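Local atomic coordinates of putative lipoprotein YcdA (Bacillus subtilis subsp. subtilis str. 168, PDB entry 4R4G), a protein that is of unknown function but is probably a membrane-anchored lipoprotein, built from an immunoglobulin-like N-terminal domain and a mixed helical and beta C-terminal domain. Residues A[215-225]-A[236-244]; A[182-190]-A[200-209]. One frame throughout, in Å; residues are numbered along the deposited sequence. Where two conformers were deposited one is given.

Contact 1: A[215-225]-A[236-244]; sequences GLSKNSSIQAK and VEATVKPVD
In the beta hairpin of strands 221-230 and 233-244, part of the C-terminal domain, Ser221, Gln223 and Lys225 pair with Lys241, Thr239 and Glu237. The short strand segments run antiparallel at 163°. Each of the three hydrogen-bonded pairs is closed by two backbone bonds, six in all. In the middle pair, Gln223 N gives to Thr239 O at 2.8 Å, and Thr239 N returns to Gln223 O at 2.7 Å. Between these pairs lie Ile222 with Val240 and Ala224 with Ala238, the non-hydrogen-bonded positions, where Ile222 CA comes within 3.4 Å of Thr239 O, a CA-H...O contact.

The hairpin has two unlike faces. Ile222, Ala224, Ala238 and Val240 make the apolar one. Ile222 turns CG1 opposite its own backbone N (chi1 177°), and the extended branch reaches diagonally past Val240 to set CD1 3.7 Å from Ala238 CB. Farther along, Ala224 CB meets Val236 CG1 at 4.0 Å. Helix 145-157 covers this apolar region, with Val154 on Ile222 and Leu150 on Val236. Ser221, Gln223, Lys225, Glu237, Thr239 and Lys241 make the polar face; Lys225 NZ hydrogen-bonds to a tetraethylene glycol, probably from the crystallisation liquor. Strand 293-301 flanks 236-241 on its other edge.

Beyond the paired strands, the last turn of helix 203-219 sits against Val243. One methyl, CG2, does most of the touching: Leu216 CD2 comes to 3.7 Å from it, the two side chains crossing at about a right angle, and Asn219 CB lies 3.8 Å from the same Val243 CG2. In the turn that leads into the strand, Ser220 OG hydrogen-bonds back to Leu216 O at 2.8 Å.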
loop_
_atom_site.group_PDB
_atom_site.type_symbol
_atom_site.label_atom_id
_atom_site.label_comp_id
_atom_site.label_asym_id
_atom_site.label_seq_id
_atom_site.Cartn_x
_atom_site.Cartn_y
_atom_site.Cartn_z
ATOM N N GLY A 215 22.756 2.432 10.178
ATOM C CA GLY A 215 22.379 1.263 10.962
ATOM C C GLY A 215 21.071 0.664 10.483
ATOM O O GLY A 215 20.999 -0.540 10.231
ATOM N N LEU A 216 20.038 1.507 10.302
ATOM C CA LEU A 216 18.732 1.050 9.845
ATOM C C LEU A 216 18.802 0.507 8.436
ATOM O O LEU A 216 18.178 -0.512 8.171
ATOM C CB LEU A 216 17.668 2.151 9.943
ATOM C CG LEU A 216 17.380 2.741 11.340
ATOM C CD1 LEU A 216 16.331 3.825 11.258
ATOM C CD2 LEU A 216 16.904 1.688 12.327
ATOM N N SER A 217 19.594 1.123 7.550
ATOM C CA SER A 217 19.725 0.682 6.151
ATOM C C SER A 217 20.211 -0.753 6.042
ATOM O O SER A 217 19.824 -1.454 5.113
ATOM C CB SER A 217 20.662 1.600 5.365
ATOM O OG SER A 217 22.028 1.275 5.563
ATOM N N LYS A 218 21.035 -1.184 6.997
ATOM C CA LYS A 218 21.673 -2.500 7.026
ATOM C C LYS A 218 21.026 -3.506 7.994
ATOM O O LYS A 218 20.894 -4.673 7.650
ATOM C CB LYS A 218 23.151 -2.328 7.417
ATOM C CG LYS A 218 24.015 -1.802 6.278
ATOM C CD LYS A 218 25.300 -1.120 6.751
ATOM C CE LYS A 218 26.486 -2.045 6.958
ATOM N NZ LYS A 218 27.656 -1.314 7.529
ATOM N N ASN A 219 20.693 -3.075 9.211
ATOM C CA ASN A 219 20.236 -3.954 10.285
ATOM C C ASN A 219 18.729 -3.878 10.566
ATOM O O ASN A 219 18.280 -4.329 11.618
ATOM C CB ASN A 219 21.032 -3.642 11.560
ATOM C CG ASN A 219 22.511 -3.428 11.313
ATOM O OD1 ASN A 219 23.127 -4.121 10.481
ATOM N ND2 ASN A 219 23.103 -2.438 12.014
ATOM N N SER A 220 17.946 -3.331 9.637
ATOM C CA SER A 220 16.493 -3.271 9.786
ATOM C C SER A 220 15.885 -3.518 8.437
ATOM O O SER A 220 16.536 -3.307 7.395
ATOM C CB SER A 220 16.023 -1.960 10.407
ATOM O OG SER A 220 15.711 -1.002 9.413
ATOM N N SER A 221 14.649 -4.010 8.453
ATOM C CA SER A 221 13.947 -4.351 7.226
ATOM C C SER A 221 12.512 -3.872 7.221
ATOM O O SER A 221 11.875 -3.775 8.272
ATOM C CB SER A 221 13.968 -5.860 7.027
ATOM O OG SER A 221 13.599 -6.180 5.697
ATOM N N ILE A 222 12.006 -3.593 6.021
ATOM C CA ILE A 222 10.619 -3.238 5.777
ATOM C C ILE A 222 10.080 -4.080 4.614
ATOM O O ILE A 222 10.684 -4.155 3.542
ATOM C CB ILE A 222 10.379 -1.727 5.557
ATOM C CG1 ILE A 222 8.891 -1.469 5.232
ATOM C CG2 ILE A 222 11.308 -1.141 4.468
ATOM C CD1 ILE A 222 8.373 -0.043 5.372
ATOM N N GLN A 223 8.946 -4.723 4.850
ATOM C CA GLN A 223 8.179 -5.416 3.825
ATOM C C GLN A 223 6.926 -4.589 3.668
ATOM O O GLN A 223 6.203 -4.412 4.655
ATOM C CB GLN A 223 7.877 -6.876 4.206
ATOM C CG GLN A 223 9.029 -7.860 3.995
ATOM C CD GLN A 223 8.564 -9.288 4.206
ATOM O OE1 GLN A 223 8.754 -9.874 5.281
ATOM N NE2 GLN A 223 7.913 -9.872 3.197
ATOM N N ALA A 224 6.722 -3.980 2.489
ATOM C CA ALA A 224 5.561 -3.112 2.253
ATOM C C ALA A 224 4.574 -3.725 1.248
ATOM O O ALA A 224 4.945 -4.085 0.126
ATOM C CB ALA A 224 6.022 -1.747 1.761
ATOM N N LYS A 225 3.307 -3.840 1.652
ATOM C CA LYS A 225 2.268 -4.368 0.776
ATOM C C LYS A 225 1.061 -3.484 0.797
ATOM O O LYS A 225 0.559 -3.193 1.875
ATOM C CB LYS A 225 1.855 -5.793 1.192
ATOM C CG LYS A 225 0.968 -6.448 0.141
ATOM C CD LYS A 225 0.181 -7.646 0.611
ATOM C CE LYS A 225 -0.816 -7.968 -0.485
ATOM N NZ LYS A 225 -1.548 -9.245 -0.273
ATOM N N VAL A 236 -1.176 0.888 2.884
ATOM C CA VAL A 236 0.037 0.105 2.774
ATOM C C VAL A 236 0.326 -0.470 4.145
ATOM O O VAL A 236 0.348 0.252 5.149
ATOM C CB VAL A 236 1.228 0.902 2.205
ATOM C CG1 VAL A 236 2.430 -0.018 1.986
ATOM C CG2 VAL A 236 0.865 1.607 0.906
ATOM N N GLU A 237 0.497 -1.778 4.186
ATOM C CA GLU A 237 0.798 -2.538 5.382
ATOM C C GLU A 237 2.312 -2.719 5.426
ATOM O O GLU A 237 2.887 -3.418 4.585
ATOM C CB GLU A 237 0.042 -3.869 5.309
ATOM C CG GLU A 237 -0.007 -4.686 6.581
ATOM C CD GLU A 237 -1.214 -5.603 6.680
ATOM O OE1 GLU A 237 -2.362 -5.105 6.564
ATOM O OE2 GLU A 237 -1.010 -6.818 6.905
ATOM N N ALA A 238 2.969 -2.011 6.346
ATOM C CA ALA A 238 4.422 -2.070 6.489
ATOM C C ALA A 238 4.798 -3.012 7.609
ATOM O O ALA A 238 4.381 -2.813 8.750
ATOM C CB ALA A 238 4.974 -0.689 6.749
ATOM N N THR A 239 5.528 -4.076 7.277
ATOM C CA THR A 239 5.953 -5.035 8.286
ATOM C C THR A 239 7.410 -4.728 8.493
ATOM O O THR A 239 8.233 -4.878 7.581
ATOM C CB THR A 239 5.593 -6.482 7.893
ATOM O OG1 THR A 239 4.172 -6.584 7.621
ATOM C CG2 THR A 239 6.008 -7.484 8.955
ATOM N N VAL A 240 7.713 -4.216 9.679
ATOM C CA VAL A 240 9.032 -3.731 9.977
ATOM C C VAL A 240 9.751 -4.580 11.003
ATOM O O VAL A 240 9.219 -4.812 12.094
ATOM C CB VAL A 240 8.926 -2.248 10.467
ATOM C CG1 VAL A 240 10.275 -1.708 10.970
ATOM C CG2 VAL A 240 8.339 -1.333 9.383
ATOM N N LYS A 241 10.994 -5.004 10.643
ATOM C CA LYS A 241 11.944 -5.708 11.497
ATOM C C LYS A 241 12.812 -4.604 12.119
ATOM O O LYS A 241 13.572 -3.971 11.376
ATOM C CB LYS A 241 12.764 -6.719 10.660
ATOM C CG LYS A 241 13.822 -7.518 11.438
ATOM C CD LYS A 241 14.565 -8.546 10.549
ATOM C CE LYS A 241 15.640 -7.947 9.656
ATOM N NZ LYS A 241 16.180 -8.935 8.688
ATOM N N PRO A 242 12.663 -4.261 13.417
ATOM C CA PRO A 242 13.453 -3.149 13.952
ATOM C C PRO A 242 14.863 -3.513 14.359
ATOM O O PRO A 242 15.168 -4.689 14.513
ATOM C CB PRO A 242 12.659 -2.728 15.190
ATOM C CG PRO A 242 11.998 -3.951 15.645
ATOM C CD PRO A 242 11.778 -4.838 14.454
ATOM N N VAL A 243 15.703 -2.491 14.575
ATOM C CA VAL A 243 17.024 -2.656 15.135
ATOM C C VAL A 243 16.740 -2.845 16.646
ATOM O O VAL A 243 15.884 -2.139 17.192
ATOM C CB VAL A 243 17.950 -1.430 14.786
ATOM C CG1 VAL A 243 19.110 -1.289 15.741
ATOM C CG2 VAL A 243 18.474 -1.499 13.359
ATOM N N ASP A 244 17.386 -3.833 17.300
ATOM C CA ASP A 244 17.207 -4.041 18.739
ATOM C C ASP A 244 18.214 -3.180 19.482
ATOM O O ASP A 244 19.374 -3.560 19.618
ATOM C CB ASP A 244 17.320 -5.529 19.134
ATOM C CG ASP A 244 17.115 -5.816 20.618
ATOM O OD1 ASP A 244 16.610 -4.924 21.337
ATOM O OD2 ASP A 244 17.447 -6.937 21.055
#

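Contact 2: A[182-190]-A[200-209]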
loop_
_atom_site.group_PDB
_atom_site.type_symbol
_atom_site.label_atom_id
_atom_site.label_comp_id
_atom_site.label_asym_id
_atom_site.label_seq_id
_atom_site.Cartn_x
_atom_site.Cartn_y
_atom_site.Cartn_z
ATOM N N ASN A 182 15.234 15.315 9.083
ATOM C CA ASN A 182 16.467 15.387 9.860
ATOM C C ASN A 182 16.426 16.485 10.919
ATOM O O ASN A 182 16.933 16.281 12.016
ATOM C CB ASN A 182 17.655 15.600 8.934
ATOM C CG ASN A 182 17.942 14.392 8.078
ATOM O OD1 ASN A 182 17.386 13.317 8.275
ATOM N ND2 ASN A 182 18.800 14.539 7.095
ATOM N N GLU A 183 15.816 17.631 10.621
ATOM C CA GLU A 183 15.754 18.701 11.607
ATOM C C GLU A 183 14.787 18.343 12.716
ATOM O O GLU A 183 15.145 18.442 13.889
ATOM C CB GLU A 183 15.412 20.050 10.967
ATOM C CG GLU A 183 16.599 20.691 10.249
ATOM C CD GLU A 183 17.936 20.731 10.972
ATOM O OE1 GLU A 183 17.979 21.150 12.153
ATOM O OE2 GLU A 183 18.949 20.341 10.345
ATOM N N SER A 184 13.610 17.842 12.347
ATOM C CA SER A 184 12.578 17.390 13.272
ATOM C C SER A 184 13.140 16.281 14.181
ATOM O O SER A 184 12.901 16.306 15.387
ATOM C CB SER A 184 11.366 16.902 12.480
ATOM O OG SER A 184 10.384 16.273 13.286
ATOM N N ALA A 185 13.936 15.356 13.600
ATOM C CA ALA A 185 14.556 14.230 14.292
ATOM C C ALA A 185 15.611 14.688 15.306
ATOM O O ALA A 185 15.669 14.117 16.389
ATOM C CB ALA A 185 15.184 13.287 13.285
ATOM N N LYS A 186 16.439 15.697 14.959
ATOM C CA LYS A 186 17.471 16.259 15.831
ATOM C C LYS A 186 16.846 17.005 16.994
ATOM O O LYS A 186 17.301 16.861 18.133
ATOM C CB LYS A 186 18.391 17.206 15.053
ATOM C CG LYS A 186 19.429 16.492 14.204
ATOM C CD LYS A 186 20.486 17.440 13.671
ATOM C CE LYS A 186 20.005 18.290 12.536
ATOM N NZ LYS A 186 21.042 19.238 12.084
ATOM N N ASP A 187 15.808 17.812 16.701
ATOM C CA ASP A 187 15.069 18.615 17.670
ATOM C C ASP A 187 14.351 17.708 18.674
ATOM O O ASP A 187 14.365 17.983 19.877
ATOM C CB ASP A 187 14.072 19.544 16.941
ATOM C CG ASP A 187 14.685 20.743 16.212
ATOM O OD1 ASP A 187 15.937 20.774 16.036
ATOM O OD2 ASP A 187 13.917 21.646 15.809
ATOM N N GLY A 188 13.782 16.620 18.169
ATOM C CA GLY A 188 13.085 15.622 18.968
ATOM C C GLY A 188 14.018 14.816 19.842
ATOM O O GLY A 188 13.638 14.431 20.948
ATOM N N TYR A 189 15.251 14.562 19.350
ATOM C CA TYR A 189 16.282 13.825 20.082
ATOM C C TYR A 189 16.710 14.633 21.315
ATOM O O TYR A 189 16.722 14.090 22.423
ATOM C CB TYR A 189 17.501 13.485 19.180
ATOM C CG TYR A 189 18.618 12.797 19.938
ATOM C CD1 TYR A 189 18.622 11.415 20.116
ATOM C CD2 TYR A 189 19.639 13.533 20.539
ATOM C CE1 TYR A 189 19.617 10.783 20.863
ATOM C CE2 TYR A 189 20.629 12.913 21.301
ATOM C CZ TYR A 189 20.618 11.537 21.455
ATOM O OH TYR A 189 21.599 10.925 22.197
ATOM N N LEU A 190 17.057 15.920 21.112
ATOM C CA LEU A 190 17.501 16.849 22.153
ATOM C C LEU A 190 16.496 16.980 23.287
ATOM O O LEU A 190 16.893 16.968 24.454
ATOM C CB LEU A 190 17.757 18.238 21.565
ATOM C CG LEU A 190 18.950 18.394 20.655
ATOM C CD1 LEU A 190 19.010 19.793 20.126
ATOM C CD2 LEU A 190 20.247 18.050 21.374
ATOM N N ALA A 200 21.698 21.335 18.367
ATOM C CA ALA A 200 20.838 21.127 17.182
ATOM C C ALA A 200 21.613 21.227 15.862
ATOM O O ALA A 200 21.453 20.347 15.010
ATOM C CB ALA A 200 19.676 22.108 17.177
ATOM N N ASP A 201 22.460 22.275 15.695
ATOM C CA ASP A 201 23.261 22.405 14.481
ATOM C C ASP A 201 24.728 22.190 14.848
ATOM O O ASP A 201 25.525 23.133 14.892
ATOM C CB ASP A 201 22.990 23.727 13.718
ATOM C CG ASP A 201 21.814 23.673 12.720
ATOM O OD1 ASP A 201 21.539 22.570 12.158
ATOM O OD2 ASP A 201 21.202 24.735 12.463
ATOM N N SER A 202 25.050 20.910 15.160
ATOM C CA SER A 202 26.376 20.415 15.536
ATOM C C SER A 202 26.703 19.119 14.804
ATOM O O SER A 202 25.797 18.352 14.477
ATOM C CB SER A 202 26.467 20.191 17.044
ATOM O OG SER A 202 25.748 19.050 17.479
ATOM N N LYS A 203 28.004 18.868 14.579
ATOM C CA LYS A 203 28.561 17.674 13.934
ATOM C C LYS A 203 28.069 16.422 14.660
ATOM O O LYS A 203 27.676 15.462 14.003
ATOM C CB LYS A 203 30.117 17.734 13.955
ATOM C CG LYS A 203 30.868 16.679 13.110
ATOM C CD LYS A 203 32.328 16.474 13.591
ATOM C CE LYS A 203 33.251 15.857 12.555
ATOM N NZ LYS A 203 32.958 14.419 12.297
ATOM N N ALA A 204 28.076 16.454 16.012
ATOM C CA ALA A 204 27.672 15.368 16.901
ATOM C C ALA A 204 26.270 14.899 16.603
ATOM O O ALA A 204 26.045 13.685 16.498
ATOM C CB ALA A 204 27.758 15.821 18.347
ATOM N N LEU A 205 25.338 15.852 16.431
ATOM C CA LEU A 205 23.967 15.504 16.156
ATOM C C LEU A 205 23.752 15.091 14.721
ATOM O O LEU A 205 22.890 14.253 14.484
ATOM C CB LEU A 205 23.009 16.602 16.560
ATOM C CG LEU A 205 22.208 16.210 17.789
ATOM C CD1 LEU A 205 23.034 16.377 19.073
ATOM C CD2 LEU A 205 20.898 16.941 17.843
ATOM N N ASP A 206 24.541 15.605 13.772
ATOM C CA ASP A 206 24.400 15.164 12.379
ATOM C C ASP A 206 24.995 13.774 12.224
ATOM O O ASP A 206 24.468 12.969 11.459
ATOM C CB ASP A 206 25.055 16.141 11.386
ATOM C CG ASP A 206 24.282 17.417 11.097
ATOM O OD1 ASP A 206 23.154 17.570 11.626
ATOM O OD2 ASP A 206 24.800 18.261 10.337
ATOM N N ASN A 207 26.071 13.480 12.977
ATOM C CA ASN A 207 26.711 12.170 12.952
ATOM C C ASN A 207 25.785 11.116 13.551
ATOM O O ASN A 207 25.808 9.972 13.092
ATOM C CB ASN A 207 28.060 12.188 13.664
ATOM C CG ASN A 207 29.215 12.602 12.783
ATOM O OD1 ASN A 207 29.055 12.988 11.612
ATOM N ND2 ASN A 207 30.418 12.537 13.336
ATOM N N ILE A 208 24.940 11.521 14.530
ATOM C CA ILE A 208 23.946 10.665 15.180
ATOM C C ILE A 208 22.879 10.257 14.133
ATOM O O ILE A 208 22.606 9.068 13.971
ATOM C CB ILE A 208 23.350 11.359 16.453
ATOM C CG1 ILE A 208 24.281 11.129 17.669
ATOM C CG2 ILE A 208 21.911 10.877 16.765
ATOM C CD1 ILE A 208 24.034 11.998 18.882
ATOM N N VAL A 209 22.330 11.228 13.403
ATOM C CA VAL A 209 21.323 11.013 12.363
ATOM C C VAL A 209 21.882 10.130 11.263
ATOM O O VAL A 209 21.262 9.119 10.923
ATOM C CB VAL A 209 20.835 12.355 11.794
ATOM C CG1 VAL A 209 19.828 12.148 10.672
ATOM C CG2 VAL A 209 20.244 13.219 12.895
#
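Lys186, the residue most buried by the contact, lies across the start of helix 203-219, its aliphatic chain on Leu205 and Val209 and its ammonium among three carboxylates. Its CG is 3.6 Å from Val209 CG2, the two side chains crossing at about a right angle. Beyond that, the chain bends at chi3 (-75°), bringing NZ to Asp206 OD1 at 2.7 Å, on the syn lone pair of that oxygen. NZ also gives to Ala200 O at 3.2 Å and, within its own helix, to Glu183 OE2 at 2.9 Å. Asp201 OD1 adds a weak, longer bond. The shared cation probably offsets the repulsion between Glu183 and Asp201, whose carboxylates lie close together. With a methionine in place of Lys186, the carboxylates of Glu183, Asp201 and Asp206 would probably face one another without a cation, and Ala200 O would lose this donor.

Leu205 fills the notch between Lys186 and Leu190: its CD2 stands 3.8 Å from Lys186 CB and 3.7 Å from Leu190 CG. Leu190 CD1 then reaches Ala200 CB at 3.8 Å, and Tyr199 of the loop packs on both leucines. At the other end, Val209 CG1 approaches Asn182 OD1, which is bonded to Lys213. Leu276 of helix 268-283 packs on Tyr189 and Ile208. Such packing, with segment axes 10.3 Å apart at 111°, joins 174-192 and 203-219 as a pair of consecutive helices linked by a loop and tied by a salt-bridge network.

Contact 2 comes first along the chain and contact 1 follows, with helix 203-219 shared by both: its opening turns pack on helix 174-192, and its last turn leads into the hairpin of strands 221-230 and 233-244. The centres lie 22 Å apart, and the nearest atoms are about 7 Å from each other, so the two do not touch. Both belong to the C-terminal domain, on the same side of the chain's centre. One helix thus ties the helix pair to the mixed sheet. Helices set against a sheet in this way are consistent with the NTF2-like family to which this domain is related.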